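Side-chain contacts in putative aspartate aminotransferase (Thermus thermophilus, PDB 1IUG), which probably transfers amino groups between amino acids and 2-oxo acids, using pyridoxal 5'-phosphate bound to a lysine as cofactor: residues V35-K38 with A39-L42; L254-K257 with A258-N261; P275-K278 with R279-P282; G336-G339 with M340-V344. All coordinates share one frame; numbering follows the deposited sequence.

Interaction 1 of 4, residues V35-K38 with A39-L42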
loop_
_atom_site.group_PDB
_atom_site.type_symbol
_atom_site.label_atom_id
_atom_site.label_comp_id
_atom_site.label_asym_id
_atom_site.label_seq_id
_atom_site.Cartn_x
_atom_site.Cartn_y
_atom_site.Cartn_z
ATOM N N VAL A 35 -13.373 -9.502 10.148
ATOM C CA VAL A 35 -13.331 -9.406 8.689
ATOM C C VAL A 35 -11.918 -9.738 8.216
ATOM O O VAL A 35 -11.736 -10.486 7.260
ATOM C CB VAL A 35 -13.721 -7.995 8.184
ATOM C CG1 VAL A 35 -13.515 -7.898 6.682
ATOM C CG2 VAL A 35 -15.172 -7.711 8.506
ATOM N N PHE A 36 -10.925 -9.207 8.924
ATOM C CA PHE A 36 -9.525 -9.447 8.588
ATOM C C PHE A 36 -9.219 -10.939 8.701
ATOM O O PHE A 36 -8.655 -11.530 7.785
ATOM C CB PHE A 36 -8.608 -8.641 9.510
ATOM C CG PHE A 36 -7.253 -8.382 8.932
ATOM C CD1 PHE A 36 -7.056 -7.328 8.040
ATOM C CD2 PHE A 36 -6.167 -9.188 9.272
ATOM C CE1 PHE A 36 -5.797 -7.079 7.493
ATOM C CE2 PHE A 36 -4.907 -8.948 8.732
ATOM C CZ PHE A 36 -4.719 -7.888 7.839
ATOM N N LEU A 37 -9.607 -11.541 9.822
ATOM C CA LEU A 37 -9.405 -12.975 10.042
ATOM C C LEU A 37 -10.162 -13.786 8.994
ATOM O O LEU A 37 -9.691 -14.831 8.545
ATOM C CB LEU A 37 -9.882 -13.380 11.437
ATOM C CG LEU A 37 -8.878 -13.181 12.570
ATOM C CD1 LEU A 37 -9.548 -13.449 13.907
ATOM C CD2 LEU A 37 -7.686 -14.106 12.367
ATOM N N LYS A 38 -11.336 -13.293 8.613
ATOM C CA LYS A 38 -12.170 -13.936 7.606
ATOM C C LYS A 38 -11.390 -13.964 6.287
ATOM O O LYS A 38 -11.280 -15.001 5.637
ATOM C CB LYS A 38 -13.462 -13.137 7.427
ATOM C CG LYS A 38 -14.736 -13.955 7.238
ATOM C CD LYS A 38 -14.677 -14.850 6.013
ATOM C CE LYS A 38 -15.959 -15.668 5.817
ATOM N NZ LYS A 38 -17.007 -15.426 6.856
ATOM N N ALA A 39 -10.836 -12.817 5.904
ATOM C CA ALA A 39 -10.063 -12.717 4.667
ATOM C C ALA A 39 -8.845 -13.636 4.715
ATOM O O ALA A 39 -8.556 -14.323 3.741
ATOM C CB ALA A 39 -9.640 -11.274 4.421
ATOM N N ARG A 40 -8.153 -13.645 5.858
ATOM C CA ARG A 40 -6.970 -14.488 6.089
ATOM C C ARG A 40 -7.347 -15.933 5.714
ATOM O O ARG A 40 -6.678 -16.582 4.904
ATOM C CB ARG A 40 -6.613 -14.494 7.584
ATOM C CG ARG A 40 -6.025 -13.237 8.265
ATOM C CD ARG A 40 -4.685 -12.734 7.750
ATOM N NE ARG A 40 -3.612 -13.738 7.778
ATOM C CZ ARG A 40 -3.369 -14.634 8.740
ATOM N NH1 ARG A 40 -4.106 -14.709 9.844
ATOM N NH2 ARG A 40 -2.411 -15.524 8.550
ATOM N N GLY A 41 -8.434 -16.411 6.325
ATOM C CA GLY A 41 -8.926 -17.760 6.111
ATOM C C GLY A 41 -9.337 -18.095 4.693
ATOM O O GLY A 41 -9.088 -19.206 4.223
ATOM N N LEU A 42 -9.979 -17.150 4.016
ATOM C CA LEU A 42 -10.409 -17.367 2.639
ATOM C C LEU A 42 -9.218 -17.427 1.668
ATOM O O LEU A 42 -9.198 -18.246 0.751
ATOM C CB LEU A 42 -11.405 -16.285 2.219
ATOM C CG LEU A 42 -12.749 -16.331 2.957
ATOM C CD1 LEU A 42 -13.577 -15.110 2.606
ATOM C CD2 LEU A 42 -13.503 -17.618 2.610
#
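Phe36 and Arg40 meet one helical turn apart, an i to i+4 pair inside helix 30-47, which packs beside the seven-stranded mixed sheet of this pyridoxal-phosphate enzyme. At chi1 -157° the ring of Phe36 swings to the side of its own carbonyl carbon, where Phe36 CE2 lies 3.9 Å from Arg40 CD. The stem comes at the ring obliquely. Arg40 CG, anti to the carbonyl carbon (chi1 -71°), lies 3.2 Å from Phe36 O; bends at chi2 and chi3 then turn the guanidinium toward strand 52-57. There NE bonds to Val53 O and NH2 forms a salt bridge with Glu52, two holds that fix how the flat group is turned. The other i to i+4 pair is Lys38 and Leu42, where the leucine settles against the aliphatic part of the lysine, both touching Glu244 of helix 233-246. Ala39 touches Ile55 with its methyl. Beneath them runs the regular helical bonding, for example Arg40 N to Phe36 O at 2.9 Å. The leucine reaches its neighbour with one branch: Leu42 CD1 is 3.6 Å from Lys38 CD, while Leu42 CG rests 3.3 Å from Lys38 O.

Interaction 2 of 4, residues L254-K257 with A258-N261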
loop_
_atom_site.group_PDB
_atom_site.type_symbol
_atom_site.label_atom_id
_atom_site.label_comp_id
_atom_site.label_asym_id
_atom_site.label_seq_id
_atom_site.Cartn_x
_atom_site.Cartn_y
_atom_site.Cartn_z
ATOM N N LEU A 254 -13.011 -20.980 -12.683
ATOM C CA LEU A 254 -11.787 -21.283 -13.416
ATOM C C LEU A 254 -12.086 -21.716 -14.852
ATOM O O LEU A 254 -11.423 -21.265 -15.788
ATOM C CB LEU A 254 -10.967 -22.348 -12.681
ATOM C CG LEU A 254 -10.481 -21.938 -11.286
ATOM C CD1 LEU A 254 -9.649 -23.057 -10.663
ATOM C CD2 LEU A 254 -9.673 -20.642 -11.370
ATOM N N ALA A 255 -13.110 -22.551 -15.024
ATOM C CA ALA A 255 -13.499 -23.029 -16.348
ATOM C C ALA A 255 -13.984 -21.867 -17.217
ATOM O O ALA A 255 -13.714 -21.825 -18.415
ATOM C CB ALA A 255 -14.582 -24.108 -16.238
ATOM N N LEU A 256 -14.699 -20.924 -16.610
ATOM C CA LEU A 256 -15.187 -19.760 -17.345
ATOM C C LEU A 256 -14.009 -18.914 -17.826
ATOM O O LEU A 256 -13.942 -18.539 -18.994
ATOM C CB LEU A 256 -16.100 -18.901 -16.467
ATOM C CG LEU A 256 -16.589 -17.600 -17.119
ATOM C CD1 LEU A 256 -17.519 -17.927 -18.284
ATOM C CD2 LEU A 256 -17.303 -16.729 -16.092
ATOM N N LYS A 257 -13.071 -18.632 -16.925
ATOM C CA LYS A 257 -11.915 -17.827 -17.283
ATOM C C LYS A 257 -11.063 -18.477 -18.381
ATOM O O LYS A 257 -10.584 -17.789 -19.289
ATOM C CB LYS A 257 -11.115 -17.451 -16.030
ATOM C CG LYS A 257 -11.833 -16.360 -15.210
ATOM C CD LYS A 257 -11.997 -15.113 -16.096
ATOM C CE LYS A 257 -12.708 -13.943 -15.451
ATOM N NZ LYS A 257 -13.141 -14.187 -14.054
ATOM N N ALA A 258 -10.957 -19.804 -18.344
ATOM C CA ALA A 258 -10.200 -20.545 -19.352
ATOM C C ALA A 258 -10.922 -20.478 -20.696
ATOM O O ALA A 258 -10.291 -20.324 -21.746
ATOM C CB ALA A 258 -10.019 -21.999 -18.926
ATOM N N TRP A 259 -12.248 -20.584 -20.652
ATOM C CA TRP A 259 -13.065 -20.524 -21.860
ATOM C C TRP A 259 -13.026 -19.128 -22.490
ATOM O O TRP A 259 -12.911 -18.994 -23.708
ATOM C CB TRP A 259 -14.509 -20.930 -21.541
ATOM C CG TRP A 259 -15.435 -20.799 -22.710
ATOM C CD1 TRP A 259 -15.665 -21.729 -23.680
ATOM C CD2 TRP A 259 -16.227 -19.652 -23.057
ATOM N NE1 TRP A 259 -16.545 -21.233 -24.614
ATOM C CE2 TRP A 259 -16.905 -19.960 -24.257
ATOM C CE3 TRP A 259 -16.423 -18.392 -22.472
ATOM C CZ2 TRP A 259 -17.766 -19.054 -24.886
ATOM C CZ3 TRP A 259 -17.277 -17.491 -23.098
ATOM C CH2 TRP A 259 -17.938 -17.827 -24.294
ATOM N N GLN A 260 -13.103 -18.096 -21.651
ATOM C CA GLN A 260 -13.076 -16.705 -22.106
ATOM C C GLN A 260 -11.772 -16.327 -22.804
ATOM O O GLN A 260 -11.785 -15.612 -23.806
ATOM C CB GLN A 260 -13.320 -15.746 -20.931
ATOM C CG GLN A 260 -14.762 -15.721 -20.431
ATOM C CD GLN A 260 -14.947 -14.854 -19.192
ATOM O OE1 GLN A 260 -14.099 -14.839 -18.303
ATOM N NE2 GLN A 260 -16.069 -14.143 -19.125
ATOM N N ASN A 261 -10.649 -16.800 -22.267
ATOM C CA ASN A 261 -9.346 -16.501 -22.840
ATOM C C ASN A 261 -9.142 -17.260 -24.147
ATOM O O ASN A 261 -8.589 -16.718 -25.107
ATOM C CB ASN A 261 -8.230 -16.842 -21.852
ATOM C CG ASN A 261 -6.945 -16.104 -22.157
ATOM O OD1 ASN A 261 -6.928 -14.874 -22.223
ATOM N ND2 ASN A 261 -5.861 -16.846 -22.345
#
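Leu254 enters this turn of helix 250-270 through its backbone, Leu254 O accepting Ala258 N at 3.0 Å, while its side chain leaves the turn and touches Glu168. Ala255 likewise contributes its carbonyl, Ala255 O bonding to Trp259 N at 2.9 Å; Trp259 CB lies close to Ala255 O. Leu256 carries most of the apolar contact. With CG anti to the backbone N (chi1 176°), its side chain lies across that of Gln260, and Leu256 CG comes 3.8 Å from the amide carbon Gln260 CD. Its CD1 branch also approaches the indole, but more loosely, Leu256 CD1 being 4.4 Å from Trp259 CE3. The backbone bond from Gln260 N to Leu256 O is 2.8 Å. Lys257 comes last and runs alongside Gln260 in the same direction. Lys257 CD is only 3.1 Å from Gln260 OE1, a close approach of a methylene to an amide oxygen. The other end of that amide is held from outside: NE2 donates to Tyr329 O and more weakly to Asp330 O, which fixes the rotation of the group and leaves OE1 turned to the lysine stem. Trp259 and Gln260 face helix 331-348, both on Ala334, with Arg331 in a cation-pi contact with the indole, whereas Asn261 bonds through ND2 to Val284 O, just ahead of strand 285-288.

Interaction 3 of 4, residues P275-K278 with R279-P282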
loop_
_atom_site.group_PDB
_atom_site.type_symbol
_atom_site.label_atom_id
_atom_site.label_comp_id
_atom_site.label_asym_id
_atom_site.label_seq_id
_atom_site.Cartn_x
_atom_site.Cartn_y
_atom_site.Cartn_z
ATOM N N PRO A 275 0.118 -16.256 -31.912
ATOM C CA PRO A 275 0.224 -16.221 -30.448
ATOM C C PRO A 275 1.683 -16.077 -30.015
ATOM O O PRO A 275 2.588 -16.569 -30.687
ATOM C CB PRO A 275 -0.326 -17.588 -30.036
ATOM C CG PRO A 275 -1.323 -17.880 -31.097
ATOM C CD PRO A 275 -0.583 -17.477 -32.348
ATOM N N VAL A 276 1.903 -15.405 -28.890
ATOM C CA VAL A 276 3.253 -15.200 -28.373
ATOM C C VAL A 276 3.808 -16.386 -27.575
ATOM O O VAL A 276 4.924 -16.833 -27.832
ATOM C CB VAL A 276 3.339 -13.906 -27.525
ATOM C CG1 VAL A 276 4.734 -13.733 -26.948
ATOM C CG2 VAL A 276 2.972 -12.707 -28.372
ATOM N N PRO A 277 3.034 -16.920 -26.610
ATOM C CA PRO A 277 3.513 -18.054 -25.808
ATOM C C PRO A 277 3.253 -19.448 -26.391
ATOM O O PRO A 277 2.466 -19.609 -27.322
ATOM C CB PRO A 277 2.752 -17.865 -24.504
ATOM C CG PRO A 277 1.406 -17.425 -25.000
ATOM C CD PRO A 277 1.745 -16.419 -26.086
ATOM N N LYS A 278 3.945 -20.444 -25.835
ATOM C CA LYS A 278 3.794 -21.847 -26.234
ATOM C C LYS A 278 2.798 -22.458 -25.250
ATOM O O LYS A 278 1.949 -23.265 -25.620
ATOM C CB LYS A 278 5.126 -22.601 -26.114
ATOM C CG LYS A 278 6.303 -21.998 -26.870
ATOM C CD LYS A 278 6.037 -21.919 -28.373
ATOM C CE LYS A 278 7.220 -21.319 -29.142
ATOM N NZ LYS A 278 8.378 -20.945 -28.273
ATOM N N ARG A 279 2.965 -22.091 -23.982
ATOM C CA ARG A 279 2.111 -22.531 -22.885
ATOM C C ARG A 279 1.186 -21.360 -22.594
ATOM O O ARG A 279 1.645 -20.254 -22.299
ATOM C CB ARG A 279 2.964 -22.827 -21.655
ATOM C CG ARG A 279 3.483 -24.249 -21.550
ATOM C CD ARG A 279 2.350 -25.252 -21.479
ATOM N NE ARG A 279 2.655 -26.339 -20.548
ATOM C CZ ARG A 279 2.613 -26.229 -19.222
ATOM N NH1 ARG A 279 2.280 -25.078 -18.647
ATOM N NH2 ARG A 279 2.880 -27.285 -18.465
ATOM N N PHE A 280 -0.114 -21.609 -22.644
ATOM C CA PHE A 280 -1.084 -20.547 -22.442
ATOM C C PHE A 280 -1.640 -20.357 -21.040
ATOM O O PHE A 280 -2.150 -21.292 -20.423
ATOM C CB PHE A 280 -2.232 -20.702 -23.443
ATOM C CG PHE A 280 -1.776 -20.794 -24.869
ATOM C CD1 PHE A 280 -1.316 -22.004 -25.389
ATOM C CD2 PHE A 280 -1.772 -19.670 -25.684
ATOM C CE1 PHE A 280 -0.855 -22.088 -26.702
ATOM C CE2 PHE A 280 -1.316 -19.740 -26.997
ATOM C CZ PHE A 280 -0.855 -20.951 -27.508
ATOM N N SER A 281 -1.509 -19.132 -20.544
ATOM C CA SER A 281 -2.037 -18.749 -19.243
ATOM C C SER A 281 -3.433 -18.195 -19.511
ATOM O O SER A 281 -3.640 -17.473 -20.487
ATOM C CB SER A 281 -1.176 -17.654 -18.618
ATOM O OG SER A 281 -1.803 -17.119 -17.468
ATOM N N PRO A 282 -4.412 -18.534 -18.658
ATOM C CA PRO A 282 -5.784 -18.049 -18.835
ATOM C C PRO A 282 -5.952 -16.567 -18.470
ATOM O O PRO A 282 -7.030 -16.006 -18.634
ATOM C CB PRO A 282 -6.590 -18.926 -17.867
ATOM C CG PRO A 282 -5.668 -20.091 -17.539
ATOM C CD PRO A 282 -4.324 -19.452 -17.511
#
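The carbonyl oxygen of Lys278 lies obliquely beside the Phe280 ring, Lys278 O being 3.2 Å from Phe280 CE1 and 3.5 Å from Phe280 CD1, in the irregular connection between strands 274-275 and 285-288 of the five-stranded sheet. No hydrogen bond links the two halves of this loop; it closes on itself by proline-aromatic packing. Phe280 CG is anti to the carbonyl carbon (chi1 -53°), a setting that folds the ring back toward the preceding residues. The side chains of Pro277 and Phe280 cross at about a right angle, Pro277 CG lying 4.0 Å from Phe280 CD2, and Pro277 CB rests 3.4 Å from Arg279 O. Tyr265 of helix 250-270 adds a T-shaped ring contact to Phe280 and touches both prolines. The backbone is held from outside, Val276 by Ala286, Arg279 by Leu137 and Ser281 by Gly135, while Lys278 makes a salt bridge with Asp110. Pro277 lies about 8 Å, side chain to side chain, from Arg322, a predicted substrate-binding residue, so the loop probably borders the active-site region. Pro275 completes the packing from the ring's edge, Pro275 CB lying in the plane of the phenyl group and 3.9 Å from Phe280 CE2.

Interaction 4 of 4, residues G336-G339 with M340-V344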
loop_
_atom_site.group_PDB
_atom_site.type_symbol
_atom_site.label_atom_id
_atom_site.label_comp_id
_atom_site.label_asym_id
_atom_site.label_seq_id
_atom_site.Cartn_x
_atom_site.Cartn_y
_atom_site.Cartn_z
ATOM N N GLY A 336 -19.409 -10.654 -26.569
ATOM C CA GLY A 336 -19.491 -9.312 -27.115
ATOM C C GLY A 336 -18.110 -8.778 -27.448
ATOM O O GLY A 336 -17.930 -8.116 -28.472
ATOM N N VAL A 337 -17.138 -9.066 -26.579
ATOM C CA VAL A 337 -15.754 -8.634 -26.773
ATOM C C VAL A 337 -15.191 -9.330 -28.012
ATOM O O VAL A 337 -14.438 -8.731 -28.785
ATOM C CB VAL A 337 -14.857 -8.983 -25.543
ATOM C CG1 VAL A 337 -13.420 -8.574 -25.802
ATOM C CG2 VAL A 337 -15.366 -8.281 -24.301
ATOM N N ALA A 338 -15.559 -10.601 -28.186
ATOM C CA ALA A 338 -15.117 -11.391 -29.331
ATOM C C ALA A 338 -15.587 -10.723 -30.623
ATOM O O ALA A 338 -14.858 -10.694 -31.618
ATOM C CB ALA A 338 -15.673 -12.813 -29.237
ATOM N N GLY A 339 -16.805 -10.186 -30.595
ATOM C CA GLY A 339 -17.351 -9.508 -31.756
ATOM C C GLY A 339 -16.592 -8.223 -32.030
ATOM O O GLY A 339 -16.343 -7.873 -33.185
ATOM N N MET A 340 -16.226 -7.523 -30.958
ATOM C CA MET A 340 -15.475 -6.275 -31.056
ATOM C C MET A 340 -14.098 -6.566 -31.642
ATOM O O MET A 340 -13.564 -5.778 -32.423
ATOM C CB MET A 340 -15.303 -5.644 -29.673
ATOM C CG MET A 340 -14.557 -4.314 -29.687
ATOM S SD MET A 340 -13.945 -3.831 -28.065
ATOM C CE MET A 340 -15.482 -3.430 -27.226
ATOM N N PHE A 341 -13.522 -7.690 -31.225
ATOM C CA PHE A 341 -12.214 -8.113 -31.697
ATOM C C PHE A 341 -12.328 -8.418 -33.196
ATOM O O PHE A 341 -11.453 -8.041 -33.969
ATOM C CB PHE A 341 -11.740 -9.336 -30.897
ATOM C CG PHE A 341 -10.278 -9.664 -31.072
ATOM C CD1 PHE A 341 -9.407 -8.771 -31.699
ATOM C CD2 PHE A 341 -9.774 -10.881 -30.621
ATOM C CE1 PHE A 341 -8.063 -9.087 -31.876
ATOM C CE2 PHE A 341 -8.423 -11.205 -30.796
ATOM C CZ PHE A 341 -7.570 -10.305 -31.426
ATOM N N ARG A 342 -13.432 -9.053 -33.598
ATOM C CA ARG A 342 -13.679 -9.366 -35.007
ATOM C C ARG A 342 -13.639 -8.070 -35.811
ATOM O O ARG A 342 -12.927 -7.970 -36.803
ATOM C CB ARG A 342 -15.070 -9.980 -35.212
ATOM C CG ARG A 342 -15.312 -11.360 -34.637
ATOM C CD ARG A 342 -14.376 -12.403 -35.216
ATOM N NE ARG A 342 -14.981 -13.736 -35.327
ATOM C CZ ARG A 342 -15.677 -14.359 -34.376
ATOM N NH1 ARG A 342 -15.893 -13.793 -33.195
ATOM N NH2 ARG A 342 -16.148 -15.576 -34.608
ATOM N N GLU A 343 -14.408 -7.079 -35.361
ATOM C CA GLU A 343 -14.489 -5.782 -36.030
ATOM C C GLU A 343 -13.147 -5.073 -36.178
ATOM O O GLU A 343 -12.866 -4.493 -37.225
ATOM C CB GLU A 343 -15.488 -4.870 -35.314
ATOM C CG GLU A 343 -16.914 -5.407 -35.317
ATOM C CD GLU A 343 -17.940 -4.412 -34.792
ATOM O OE1 GLU A 343 -17.549 -3.304 -34.363
ATOM O OE2 GLU A 343 -19.146 -4.745 -34.816
ATOM N N VAL A 344 -12.332 -5.110 -35.126
ATOM C CA VAL A 344 -11.014 -4.477 -35.153
ATOM C C VAL A 344 -10.119 -5.169 -36.181
ATOM O O VAL A 344 -9.319 -4.521 -36.856
ATOM C CB VAL A 344 -10.341 -4.517 -33.758
ATOM C CG1 VAL A 344 -8.903 -4.029 -33.839
ATOM C CG2 VAL A 344 -11.122 -3.654 -32.783
#
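This is a local contact between residues three and four apart within helix 331-348, near the end of the chain; in Arg342 and Glu343 the side-chain stems lie close to carbonyl oxygens one turn back. Arg342 and Ala338 give the clearest case. Arg342 N bonds to Ala338 O at 2.9 Å, and the side chain then folds beside the same oxygen, Arg342 CG coming within 3.1 Å of Ala338 O. The bend at chi2 (-60°) brings the guanidinium back along the helix, and Ala338 O lies at its edge, in plane, 3.6 Å from Arg342 NH1. That is a near approach rather than a second bond; the strong partner of the group is outside, where Arg342 NE forms a salt bridge with Glu270. Glu343 repeats the theme with an extended chain, Glu343 CG resting 3.3 Å from Gly339 O, and Gly339 O also accepts Glu343 N at 3.0 Å. Met340 and Phe341 behave differently. Each has CG anti to its backbone N, chi1 -179° in Met340, and only the CB end stays close to the preceding turn: Met340 CB is 3.3 Å from Val337 O, while the rest of the side chain leads away, and Met340 touches Phe302 and Arg305. The helix packs against three neighbouring elements: Ala338, Phe341 and Arg342 meet Val267 of helix 250-270, Phe341 also reaches Phe321 and Leu323 on strand 320-323, and Met340 and Val344 pack on helix 295-303.

How the interactions relate
Interactions 2, 3 and 4 cluster around helix 250-270, whereas interaction 1 lies apart beside the seven-stranded sheet, its centre about 39 Å from that of interaction 4. Only interactions 2 and 3 touch, Asn261 ND2 standing 3.0 Å from Ser281 O. Three contacts are helical turns with backbone bonding; interaction 3 is an irregular loop closed by prolines around an aromatic ring. All are part core, part surface: Phe36, Ala39 and Arg40 are buried in interaction 1, Lys257 and Gln260 in interaction 2 and both packing prolines in interaction 3, whereas Phe280 is exposed, as are Gly336, Arg342 and Glu343 in interaction 4, whose Val337, Ala338 and Phe341 are buried.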